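Local coordinates for protein sulfotransferase (Mus musculus, PDB 5X2B) that probably transfers sulfuryl groups from a phosphoadenosine-type donor to acceptor molecules, as a cytoplasmic sulfotransferase with a P-loop-type parallel-sheet fold, at residues 224-229 / 233-238; 88-91 / 95-98; 137-142 / 146-151; 46-51 / 105-110. All coordinates share one frame; numbering follows the deposited sequence.

Contact 1. Residues 224-229 / 233-238; sequences PNHVIC and SDRNLV. With A3P (adenosine-3'-5'-diphosphate), chain M.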
# COMPACT_ATOMS: atom_id res chain seq x y z
N PRO A 224 2.80 6.34 -22.11
CA PRO A 224 3.78 6.61 -21.06
C PRO A 224 3.54 5.82 -19.78
O PRO A 224 2.42 5.61 -19.32
CB PRO A 224 3.63 8.12 -20.81
CG PRO A 224 2.24 8.40 -21.17
CD PRO A 224 1.92 7.51 -22.33
N ASN A 225 4.64 5.35 -19.20
CA ASN A 225 4.54 4.45 -18.07
C ASN A 225 3.71 5.09 -16.95
O ASN A 225 3.88 6.27 -16.62
CB ASN A 225 5.93 4.05 -17.60
CG ASN A 225 6.87 5.22 -17.52
OD1 ASN A 225 6.69 6.22 -18.24
ND2 ASN A 225 7.86 5.14 -16.64
N HIS A 226 2.83 4.29 -16.38
CA HIS A 226 2.02 4.74 -15.28
C HIS A 226 2.64 4.23 -14.00
O HIS A 226 2.77 3.03 -13.81
CB HIS A 226 0.63 4.17 -15.45
CG HIS A 226 0.49 2.79 -14.89
ND1 HIS A 226 1.27 1.73 -15.29
CD2 HIS A 226 -0.35 2.31 -13.95
CE1 HIS A 226 0.92 0.64 -14.62
NE2 HIS A 226 -0.07 0.97 -13.80
N VAL A 227 3.01 5.14 -13.12
CA VAL A 227 3.54 4.75 -11.81
C VAL A 227 2.39 4.65 -10.86
O VAL A 227 1.45 5.46 -10.91
CB VAL A 227 4.51 5.76 -11.19
CG1 VAL A 227 4.20 7.17 -11.63
CG2 VAL A 227 4.42 5.64 -9.66
N ILE A 228 2.46 3.67 -9.97
CA ILE A 228 1.39 3.51 -9.00
C ILE A 228 1.86 3.63 -7.58
O ILE A 228 1.08 3.88 -6.68
CB ILE A 228 0.60 2.22 -9.23
CG1 ILE A 228 1.52 1.04 -9.51
CG2 ILE A 228 -0.35 2.44 -10.39
CD1 ILE A 228 0.74 -0.20 -9.90
N CYS A 229 3.15 3.49 -7.36
CA CYS A 229 3.66 3.77 -6.04
C CYS A 229 4.55 4.95 -6.25
O CYS A 229 5.40 4.94 -7.14
CB CYS A 229 4.36 2.56 -5.45
SG CYS A 229 5.34 2.86 -3.97
N SER A 233 9.73 3.96 -9.65
CA SER A 233 9.87 4.32 -11.05
C SER A 233 10.23 3.10 -11.89
O SER A 233 10.00 3.08 -13.09
CB SER A 233 10.98 5.37 -11.17
OG SER A 233 10.93 6.31 -10.11
N ASP A 234 10.83 2.09 -11.28
CA ASP A 234 11.12 0.86 -12.00
C ASP A 234 10.29 -0.24 -11.43
O ASP A 234 10.60 -0.79 -10.38
CB ASP A 234 12.58 0.43 -11.88
CG ASP A 234 12.83 -0.90 -12.52
OD1 ASP A 234 11.89 -1.74 -12.54
OD2 ASP A 234 13.95 -1.11 -13.01
N ARG A 235 9.24 -0.59 -12.14
CA ARG A 235 8.42 -1.65 -11.63
C ARG A 235 9.30 -2.89 -11.48
O ARG A 235 9.14 -3.64 -10.51
CB ARG A 235 7.18 -1.89 -12.51
CG ARG A 235 5.97 -0.99 -12.16
CD ARG A 235 4.69 -1.34 -12.96
NE ARG A 235 4.32 -2.77 -12.92
CZ ARG A 235 3.06 -3.24 -12.86
NH1 ARG A 235 2.03 -2.40 -12.82
NH2 ARG A 235 2.83 -4.54 -12.84
N ASN A 236 10.26 -3.11 -12.38
CA ASN A 236 11.05 -4.34 -12.25
C ASN A 236 11.60 -4.50 -10.84
O ASN A 236 11.95 -5.60 -10.42
CB ASN A 236 12.17 -4.41 -13.29
CG ASN A 236 11.64 -4.67 -14.65
OD1 ASN A 236 11.54 -3.77 -15.48
ND2 ASN A 236 11.23 -5.91 -14.88
N LEU A 237 11.63 -3.43 -10.08
CA LEU A 237 12.10 -3.53 -8.73
C LEU A 237 11.15 -4.17 -7.69
O LEU A 237 11.61 -4.62 -6.66
CB LEU A 237 12.52 -2.15 -8.28
CG LEU A 237 13.63 -1.66 -9.19
CD1 LEU A 237 14.02 -0.27 -8.78
CD2 LEU A 237 14.81 -2.58 -9.10
N VAL A 238 9.85 -4.25 -7.91
CA VAL A 238 9.01 -4.68 -6.78
C VAL A 238 8.92 -6.21 -6.47
O VAL A 238 8.78 -6.60 -5.30
CB VAL A 238 7.60 -4.01 -6.82
CG1 VAL A 238 7.45 -3.19 -8.07
CG2 VAL A 238 6.47 -5.05 -6.65
P1 A3P M . 8.54 -9.11 -1.21
O1P A3P M . 8.80 -9.95 -2.44
O2P A3P M . 9.72 -8.15 -0.90
O3P A3P M . 8.45 -10.02 0.01
P2 A3P M . 4.23 -3.11 -2.88
O4P A3P M . 5.35 -2.32 -3.30
O5P A3P M . 3.47 -2.34 -1.83
O6P A3P M . 3.24 -3.38 -4.03
O5' A3P M . 4.81 -4.47 -2.18
C5' A3P M . 5.86 -5.30 -2.65
C4' A3P M . 5.76 -6.70 -2.24
O4' A3P M . 4.68 -7.26 -2.93
C3' A3P M . 6.93 -7.55 -2.58
O3' A3P M . 7.24 -8.34 -1.45
C2' A3P M . 6.50 -8.34 -3.69
O2' A3P M . 7.28 -9.53 -3.66
C1' A3P M . 5.05 -8.53 -3.42
N9 A3P M . 4.13 -8.90 -4.55
C8 A3P M . 3.91 -8.18 -5.68
N7 A3P M . 3.02 -8.82 -6.47
C5 A3P M . 2.64 -9.94 -5.84
C6 A3P M . 1.76 -10.97 -6.16
N6 A3P M . 1.04 -10.99 -7.40
N1 A3P M . 1.59 -11.97 -5.30
C2 A3P M . 2.25 -11.99 -4.14
N3 A3P M . 3.11 -11.02 -3.83
C4 A3P M . 3.33 -9.99 -4.63

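Contact 2. Residues 88-91 / 95-98; sequences THLN and LPVT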
# COMPACT_ATOMS: atom_id res chain seq x y z
N THR A 88 -2.56 5.35 -2.69
CA THR A 88 -1.86 6.23 -1.76
C THR A 88 -1.22 5.46 -0.62
O THR A 88 -1.65 4.37 -0.30
CB THR A 88 -2.84 7.23 -1.17
OG1 THR A 88 -2.12 8.27 -0.49
CG2 THR A 88 -3.77 6.50 -0.21
N HIS A 89 -0.16 6.00 -0.04
CA HIS A 89 0.31 5.50 1.24
C HIS A 89 0.10 6.51 2.35
O HIS A 89 0.69 6.37 3.41
CB HIS A 89 1.80 5.14 1.23
CG HIS A 89 2.17 4.08 0.24
ND1 HIS A 89 1.68 2.80 0.29
CD2 HIS A 89 3.03 4.11 -0.80
CE1 HIS A 89 2.20 2.09 -0.69
NE2 HIS A 89 3.02 2.86 -1.37
N LEU A 90 -0.73 7.52 2.14
CA LEU A 90 -0.90 8.51 3.18
C LEU A 90 -1.47 7.84 4.39
O LEU A 90 -2.11 6.81 4.28
CB LEU A 90 -1.80 9.66 2.76
CG LEU A 90 -1.18 10.59 1.73
CD1 LEU A 90 -2.23 11.49 1.18
CD2 LEU A 90 -0.09 11.40 2.35
N ASN A 91 -1.20 8.43 5.55
CA ASN A 91 -1.87 8.03 6.75
C ASN A 91 -3.22 8.69 6.76
O ASN A 91 -3.51 9.51 5.91
CB ASN A 91 -1.07 8.41 7.98
CG ASN A 91 -0.95 9.90 8.15
OD1 ASN A 91 -1.63 10.69 7.51
ND2 ASN A 91 -0.06 10.29 9.04
N LEU A 95 -4.68 12.05 4.77
CA LEU A 95 -5.73 11.85 3.83
C LEU A 95 -6.62 13.12 3.84
O LEU A 95 -7.02 13.60 4.90
CB LEU A 95 -6.52 10.64 4.26
CG LEU A 95 -7.47 10.16 3.17
CD1 LEU A 95 -6.77 9.36 2.14
CD2 LEU A 95 -8.51 9.33 3.75
N PRO A 96 -6.92 13.68 2.65
CA PRO A 96 -7.70 14.88 2.39
C PRO A 96 -9.03 14.85 3.04
O PRO A 96 -9.77 13.92 2.84
CB PRO A 96 -7.90 14.84 0.89
CG PRO A 96 -6.71 14.20 0.41
CD PRO A 96 -6.34 13.17 1.40
N VAL A 97 -9.35 15.90 3.78
CA VAL A 97 -10.56 15.89 4.54
C VAL A 97 -11.68 15.57 3.65
O VAL A 97 -12.59 14.86 3.99
CB VAL A 97 -10.88 17.25 5.02
CG1 VAL A 97 -11.02 18.17 3.86
CG2 VAL A 97 -12.18 17.18 5.78
N THR A 98 -11.61 16.11 2.46
CA THR A 98 -12.72 16.06 1.58
C THR A 98 -13.03 14.61 1.25
O THR A 98 -14.15 14.25 0.95
CB THR A 98 -12.35 16.84 0.34
OG1 THR A 98 -13.17 18.01 0.26
CG2 THR A 98 -12.52 16.00 -0.86

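Contact 3. Residues 137-142 / 146-151; sequences AAFLEL and GDVVYG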
# COMPACT_ATOMS: atom_id res chain seq x y z
N ALA A 137 20.12 -4.51 10.24
CA ALA A 137 19.85 -4.10 11.61
C ALA A 137 19.75 -2.59 11.71
O ALA A 137 19.17 -2.05 12.66
CB ALA A 137 20.94 -4.62 12.47
N ALA A 138 20.33 -1.92 10.73
CA ALA A 138 20.32 -0.47 10.66
C ALA A 138 18.92 -0.01 10.31
O ALA A 138 18.34 0.87 10.94
CB ALA A 138 21.28 -0.01 9.59
N PHE A 139 18.41 -0.62 9.28
CA PHE A 139 17.09 -0.33 8.83
C PHE A 139 16.01 -0.68 9.85
O PHE A 139 15.04 0.04 10.01
CB PHE A 139 16.88 -1.11 7.58
CG PHE A 139 15.53 -0.98 7.03
CD1 PHE A 139 14.57 -1.93 7.30
CD2 PHE A 139 15.23 0.07 6.23
CE1 PHE A 139 13.31 -1.81 6.76
CE2 PHE A 139 13.99 0.20 5.70
CZ PHE A 139 13.03 -0.74 5.95
N LEU A 140 16.15 -1.80 10.54
CA LEU A 140 15.12 -2.16 11.50
C LEU A 140 14.97 -1.11 12.58
O LEU A 140 13.85 -0.84 13.03
CB LEU A 140 15.45 -3.47 12.16
CG LEU A 140 14.40 -3.92 13.18
CD1 LEU A 140 13.07 -4.18 12.50
CD2 LEU A 140 14.85 -5.17 13.91
N GLU A 141 16.08 -0.56 13.03
CA GLU A 141 16.04 0.42 14.10
C GLU A 141 15.17 1.59 13.71
O GLU A 141 14.49 2.17 14.56
CB GLU A 141 17.43 0.96 14.40
CG GLU A 141 17.66 1.06 15.88
CD GLU A 141 18.90 1.85 16.27
OE1 GLU A 141 18.88 3.10 16.18
OE2 GLU A 141 19.90 1.19 16.70
N LEU A 142 15.23 1.94 12.43
CA LEU A 142 14.50 3.07 11.84
C LEU A 142 13.08 2.75 11.66
O LEU A 142 12.19 3.57 11.90
CB LEU A 142 15.00 3.39 10.45
CG LEU A 142 16.45 3.88 10.35
CD1 LEU A 142 16.75 4.20 8.91
CD2 LEU A 142 16.69 5.10 11.24
N GLY A 146 10.12 4.29 13.10
CA GLY A 146 9.23 4.84 12.09
C GLY A 146 10.02 5.80 11.26
O GLY A 146 9.47 6.66 10.58
N ASP A 147 11.34 5.67 11.34
CA ASP A 147 12.22 6.65 10.75
C ASP A 147 12.41 6.27 9.33
O ASP A 147 13.48 6.42 8.75
CB ASP A 147 13.55 6.69 11.47
CG ASP A 147 13.45 7.32 12.84
OD1 ASP A 147 12.43 7.98 13.12
OD2 ASP A 147 14.40 7.17 13.62
N VAL A 148 11.33 5.75 8.78
CA VAL A 148 11.28 5.45 7.38
C VAL A 148 10.20 6.32 6.76
O VAL A 148 9.37 6.93 7.45
CB VAL A 148 10.98 3.98 7.19
CG1 VAL A 148 12.09 3.18 7.80
CG2 VAL A 148 9.63 3.61 7.85
N VAL A 149 10.24 6.37 5.46
CA VAL A 149 9.31 7.16 4.71
C VAL A 149 7.91 6.68 5.05
O VAL A 149 7.70 5.47 5.21
CB VAL A 149 9.48 6.96 3.21
CG1 VAL A 149 10.81 7.51 2.73
CG2 VAL A 149 9.34 5.48 2.83
N TYR A 150 6.97 7.62 5.15
CA TYR A 150 5.58 7.28 5.48
C TYR A 150 5.44 6.86 6.93
O TYR A 150 4.34 6.49 7.35
CB TYR A 150 5.01 6.19 4.56
CG TYR A 150 4.76 6.70 3.15
CD1 TYR A 150 3.88 7.77 2.92
CD2 TYR A 150 5.40 6.12 2.04
CE1 TYR A 150 3.66 8.27 1.65
CE2 TYR A 150 5.17 6.62 0.76
CZ TYR A 150 4.30 7.70 0.58
OH TYR A 150 4.06 8.19 -0.68
N GLY A 151 6.55 6.87 7.66
CA GLY A 151 6.52 6.76 9.11
C GLY A 151 6.27 5.40 9.68
O GLY A 151 6.48 4.38 9.04

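Contact 4. Residues 46-51 / 105-110; sequences HWLAEV and KIIYIV. With A3P (adenosine-3'-5'-diphosphate), chain M.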
# COMPACT_ATOMS: atom_id res chain seq x y z
N HIS A 46 0.63 -2.79 -5.50
CA HIS A 46 0.51 -3.17 -6.89
C HIS A 46 -0.39 -4.33 -6.92
O HIS A 46 -1.45 -4.29 -7.50
CB HIS A 46 1.86 -3.58 -7.43
CG HIS A 46 2.88 -2.50 -7.33
ND1 HIS A 46 3.69 -2.32 -6.24
CD2 HIS A 46 3.18 -1.49 -8.19
CE1 HIS A 46 4.47 -1.27 -6.44
NE2 HIS A 46 4.18 -0.76 -7.62
N TRP A 47 0.03 -5.39 -6.26
CA TRP A 47 -0.82 -6.53 -6.20
C TRP A 47 -2.25 -5.95 -6.27
O TRP A 47 -2.94 -6.09 -7.27
CB TRP A 47 -0.57 -7.29 -4.93
CG TRP A 47 -0.95 -8.68 -5.13
CD1 TRP A 47 -1.53 -9.17 -6.22
CD2 TRP A 47 -0.78 -9.78 -4.22
NE1 TRP A 47 -1.78 -10.49 -6.07
CE2 TRP A 47 -1.31 -10.90 -4.85
CE3 TRP A 47 -0.25 -9.91 -2.93
CZ2 TRP A 47 -1.33 -12.17 -4.26
CZ3 TRP A 47 -0.27 -11.15 -2.34
CH2 TRP A 47 -0.81 -12.27 -3.00
N LEU A 48 -2.65 -5.22 -5.26
CA LEU A 48 -4.00 -4.69 -5.23
C LEU A 48 -4.33 -3.92 -6.49
O LEU A 48 -5.31 -4.13 -7.16
CB LEU A 48 -4.11 -3.73 -4.07
CG LEU A 48 -5.43 -3.01 -3.95
CD1 LEU A 48 -6.50 -4.03 -4.15
CD2 LEU A 48 -5.56 -2.36 -2.56
N ALA A 49 -3.51 -2.97 -6.81
CA ALA A 49 -3.88 -2.14 -7.92
C ALA A 49 -3.89 -2.96 -9.19
O ALA A 49 -4.62 -2.65 -10.11
CB ALA A 49 -2.94 -1.05 -8.07
N GLU A 50 -3.08 -3.98 -9.28
CA GLU A 50 -3.02 -4.67 -10.54
C GLU A 50 -4.31 -5.42 -10.64
O GLU A 50 -4.87 -5.63 -11.72
CB GLU A 50 -1.87 -5.65 -10.55
CG GLU A 50 -1.58 -6.26 -11.91
CD GLU A 50 -0.81 -5.32 -12.85
OE1 GLU A 50 -0.16 -5.84 -13.79
OE2 GLU A 50 -0.86 -4.09 -12.65
N VAL A 51 -4.77 -5.84 -9.48
CA VAL A 51 -5.97 -6.63 -9.37
C VAL A 51 -7.19 -5.80 -9.79
O VAL A 51 -8.14 -6.29 -10.45
CB VAL A 51 -6.15 -7.04 -7.91
CG1 VAL A 51 -7.51 -7.67 -7.72
CG2 VAL A 51 -5.04 -7.97 -7.50
N LYS A 105 -15.14 5.22 -0.69
CA LYS A 105 -14.76 3.92 -0.30
C LYS A 105 -13.27 3.84 -0.15
O LYS A 105 -12.53 4.29 -0.99
CB LYS A 105 -15.19 2.98 -1.39
CG LYS A 105 -16.65 3.01 -1.59
CD LYS A 105 -17.07 1.73 -2.19
CE LYS A 105 -18.56 1.57 -2.16
NZ LYS A 105 -18.84 0.20 -1.72
N ILE A 106 -12.83 3.21 0.91
CA ILE A 106 -11.43 2.86 1.03
C ILE A 106 -11.20 1.36 0.96
O ILE A 106 -12.01 0.58 1.43
CB ILE A 106 -10.90 3.34 2.32
CG1 ILE A 106 -11.30 4.79 2.44
CG2 ILE A 106 -9.37 3.15 2.41
CD1 ILE A 106 -10.64 5.65 1.40
N ILE A 107 -10.10 0.98 0.33
CA ILE A 107 -9.56 -0.33 0.55
C ILE A 107 -8.18 -0.17 1.08
O ILE A 107 -7.32 0.38 0.40
CB ILE A 107 -9.46 -1.14 -0.70
CG1 ILE A 107 -10.84 -1.27 -1.30
CG2 ILE A 107 -8.89 -2.54 -0.35
CD1 ILE A 107 -10.83 -1.80 -2.72
N TYR A 108 -7.98 -0.64 2.30
CA TYR A 108 -6.71 -0.55 2.97
C TYR A 108 -6.21 -1.96 3.07
O TYR A 108 -6.89 -2.80 3.66
CB TYR A 108 -6.89 -0.01 4.36
CG TYR A 108 -5.59 0.14 5.10
CD1 TYR A 108 -5.08 -0.90 5.87
CD2 TYR A 108 -4.86 1.30 5.02
CE1 TYR A 108 -3.87 -0.77 6.55
CE2 TYR A 108 -3.68 1.46 5.70
CZ TYR A 108 -3.18 0.42 6.46
OH TYR A 108 -1.97 0.58 7.13
N ILE A 109 -5.04 -2.25 2.51
CA ILE A 109 -4.54 -3.61 2.53
C ILE A 109 -3.49 -3.70 3.62
O ILE A 109 -2.86 -2.67 3.95
CB ILE A 109 -4.02 -4.06 1.13
CG1 ILE A 109 -3.40 -5.45 1.25
CG2 ILE A 109 -3.00 -3.07 0.54
CD1 ILE A 109 -2.78 -5.92 -0.05
N VAL A 110 -3.31 -4.87 4.22
CA VAL A 110 -2.39 -5.02 5.34
C VAL A 110 -1.74 -6.37 5.49
O VAL A 110 -2.38 -7.40 5.32
CB VAL A 110 -3.08 -4.86 6.67
CG1 VAL A 110 -3.73 -6.16 7.03
CG2 VAL A 110 -2.05 -4.47 7.73
P1 A3P M . 8.54 -9.11 -1.21
O1P A3P M . 8.80 -9.95 -2.44
O2P A3P M . 9.72 -8.15 -0.90
O3P A3P M . 8.45 -10.02 0.01
P2 A3P M . 4.23 -3.11 -2.88
O4P A3P M . 5.35 -2.32 -3.30
O5P A3P M . 3.47 -2.34 -1.83
O6P A3P M . 3.24 -3.38 -4.03
O5' A3P M . 4.81 -4.47 -2.18
C5' A3P M . 5.86 -5.30 -2.65
C4' A3P M . 5.76 -6.70 -2.24
O4' A3P M . 4.68 -7.26 -2.93
C3' A3P M . 6.93 -7.55 -2.58
O3' A3P M . 7.24 -8.34 -1.45
C2' A3P M . 6.50 -8.34 -3.69
O2' A3P M . 7.28 -9.53 -3.66
C1' A3P M . 5.05 -8.53 -3.42
N9 A3P M . 4.13 -8.90 -4.55
C8 A3P M . 3.91 -8.18 -5.68
N7 A3P M . 3.02 -8.82 -6.47
C5 A3P M . 2.64 -9.94 -5.84
C6 A3P M . 1.76 -10.97 -6.16
N6 A3P M . 1.04 -10.99 -7.40
N1 A3P M . 1.59 -11.97 -5.30
C2 A3P M . 2.25 -11.99 -4.14
N3 A3P M . 3.11 -11.02 -3.83
C4 A3P M . 3.33 -9.99 -4.63

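Contact 1. Residues 224-229 / 233-238
H226 and I228 meet the end of R235 inside the long loop that joins helix 210-214 to helix 253-266 and whose later part borders the nucleotide pocket of this sulfotransferase fold. The guanidinium is the meeting point. Its NH1 stands at the rim of the imidazole, close to the ring plane and 3.7 Å from H226 CE1, while the planes of the two groups are turned 42° apart. No hydrogen bond joins them, so the pair is a van der Waals contact of two nitrogen-rich groups. From the I228 side, CD1 reaches the same nitrogen at 3.9 Å, with the aliphatic chain slanting across the arginine.

The torsions bring the three ends together. R235 sets CG beside its own backbone N and opposite the carbonyl carbon, runs extended through chi2, then bends at chi3 (51°), which turns the guanidinium so that NH1 ends beside the tips of H226 and I228. I228 keeps CD1 extended (chi2 -173°), although its CG1, like CG of H226, takes the crowded position between N and the carbonyl carbon. A long, weak ion pair links NH1 to E50, and I228 also packs on H46, both on helix 45-53. A 3-10 turn over 235-237 then delivers V238 to the nucleotide: its CG2 lies 4.1 Å from C5' of adenosine-3'-5'-diphosphate, and its carbonyl O comes within 3.3 Å of C2'.

Contact 2. Residues 88-91 / 95-98
The connection from strand 83-88 of the central parallel sheet to helix 97-102 is drawn together where L95 returns to L90 and N91. The clasp is a single backbone hydrogen bond: L95 N gives its proton to N91 O over 3.0 Å, bent to 146° at the hydrogen, with the donor in the carbonyl plane. L95 CB sits beside the same oxygen at 3.6 Å, and the leucine turns its CG to the far side from N (chi1 -168°), next to its carbonyl carbon. L90 supplies the apolar half. Its CB faces L95 N at 4.2 Å, and one of its methyls, CD1, comes to 4.4 Å from CD in the ring of P96, a light apolar touch.

Each end of the connection has a local motif of its own. Where the strand runs out, T88 OG1 accepts from L90 N over 3.1 Å at a nearly straight 165°, which is an ST turn; the hydroxyl has a second partner in E67. Where the helix begins, P96 occupies the N-cap position, and V97 N, in the first turn, is taken up by D26 OD1. Between them, N91 turns its amide forward along the chain, OD1 accepting from M94 N, which holds the side chain beside the loop that its own carbonyl O closes.

Contact 3. Residues 137-142 / 146-151
L142 and D147 meet where helix 136-145 ends, and the leucine can be followed atom by atom. Its CB lies 3.7 Å from D147 CB and 3.9 Å from V148 CG1, wedged against both residues. CG lies opposite the carbonyl carbon (chi1 -65°), a setting that brings CD2 alongside D147 CB. At the tips, CD1 approaches D147 O at 4.0 Å, whereas CD2 rests on D147 CB at 3.5 Å and runs up to OD2 at 3.9 Å; the two side chains cross at about a right angle.

The backbone supplies the motif. D147 N returns to L142 O in the six-to-one pattern of a Schellman motif, with G146 at positive phi as its C-prime residue, where a CB would be jammed against the preceding carbonyl O. G146 N also points at this oxygen, at a poor angle; both separations from L142 O are modelled very short, and their lengths are doubtful. Beyond, a type II turn from V148 to G151 is closed by G151 N to V148 O at 2.8 Å.

On the inner side V148 CG1 meets F139 CE2 at 4.1 Å, and the F139 ring is edge-to-face with Y124, a calcium-binding residue in a crystal structure of this protein, whose OH bonds V149 N. With an alanine here in place of L142, CB would remain, but the flank of D147 would probably lose its apolar cover and be freer to turn. The contact thus pairs a polar helix end with hydrocarbon: the main chain makes the turn, and the leucine shields one side of it.

Contact 4. Residues 46-51 / 105-110
Apolar contact comes first: L48 of helix 45-53 brings CD2 against two methyls of strand 105-110, 4.0 Å from I107 CG2 and 4.1 Å from I109 CG2. Its CG lies opposite the backbone N (chi1 176°), which sends CD2 to the strand. I107 and I109 turn to the helix, while Y108 between them points away, so the helix seats on one side of the parallel sheet, where L48 also meets L37 of strand 35-38.

Hydrogen bonding belongs to the nucleotide. H46 N donates to O6P of adenosine-3'-5'-diphosphate over 3.1 Å, almost straight at 168°, and H46 ND1 reaches the same oxygen at a very short, uncertain length. S43 and K42, in the phosphate-binding loop before the helix, add further bonds.

Aromatic contact is W47's: the N1-C2-C6 side of the adenine lies over one face of the indole, roughly parallel and offset toward its rim, with CZ2 3.1 Å from N1. A serine in its place would probably strip the base of this aromatic cover and let it shift. Helix 45-53 thus turns hydrocarbon toward the strand and polar and aromatic groups toward the nucleotide, and its N-terminal end would probably favour the phosphate.

Contact 4 opens first along the chain: helix 45-53 runs out and the chain meets it again at strand 105-110, a loop of 53 residues that encloses the far shorter loop closed by contact 2 at the end of strand 83-88. Contact 3 follows and shuts its own short loop at the end of helix 136-145, and contact 1 comes last, closing a three-residue gap within the loop between helices 210-214 and 253-266; these are in series. In space, H89 of contact 2 touches C229 of contact 1 and is edge-to-face with Y150 of contact 3. Contacts 1 and 4 share the nucleotide and meet through I228 and H46, whereas contacts 3 and 4 do not touch.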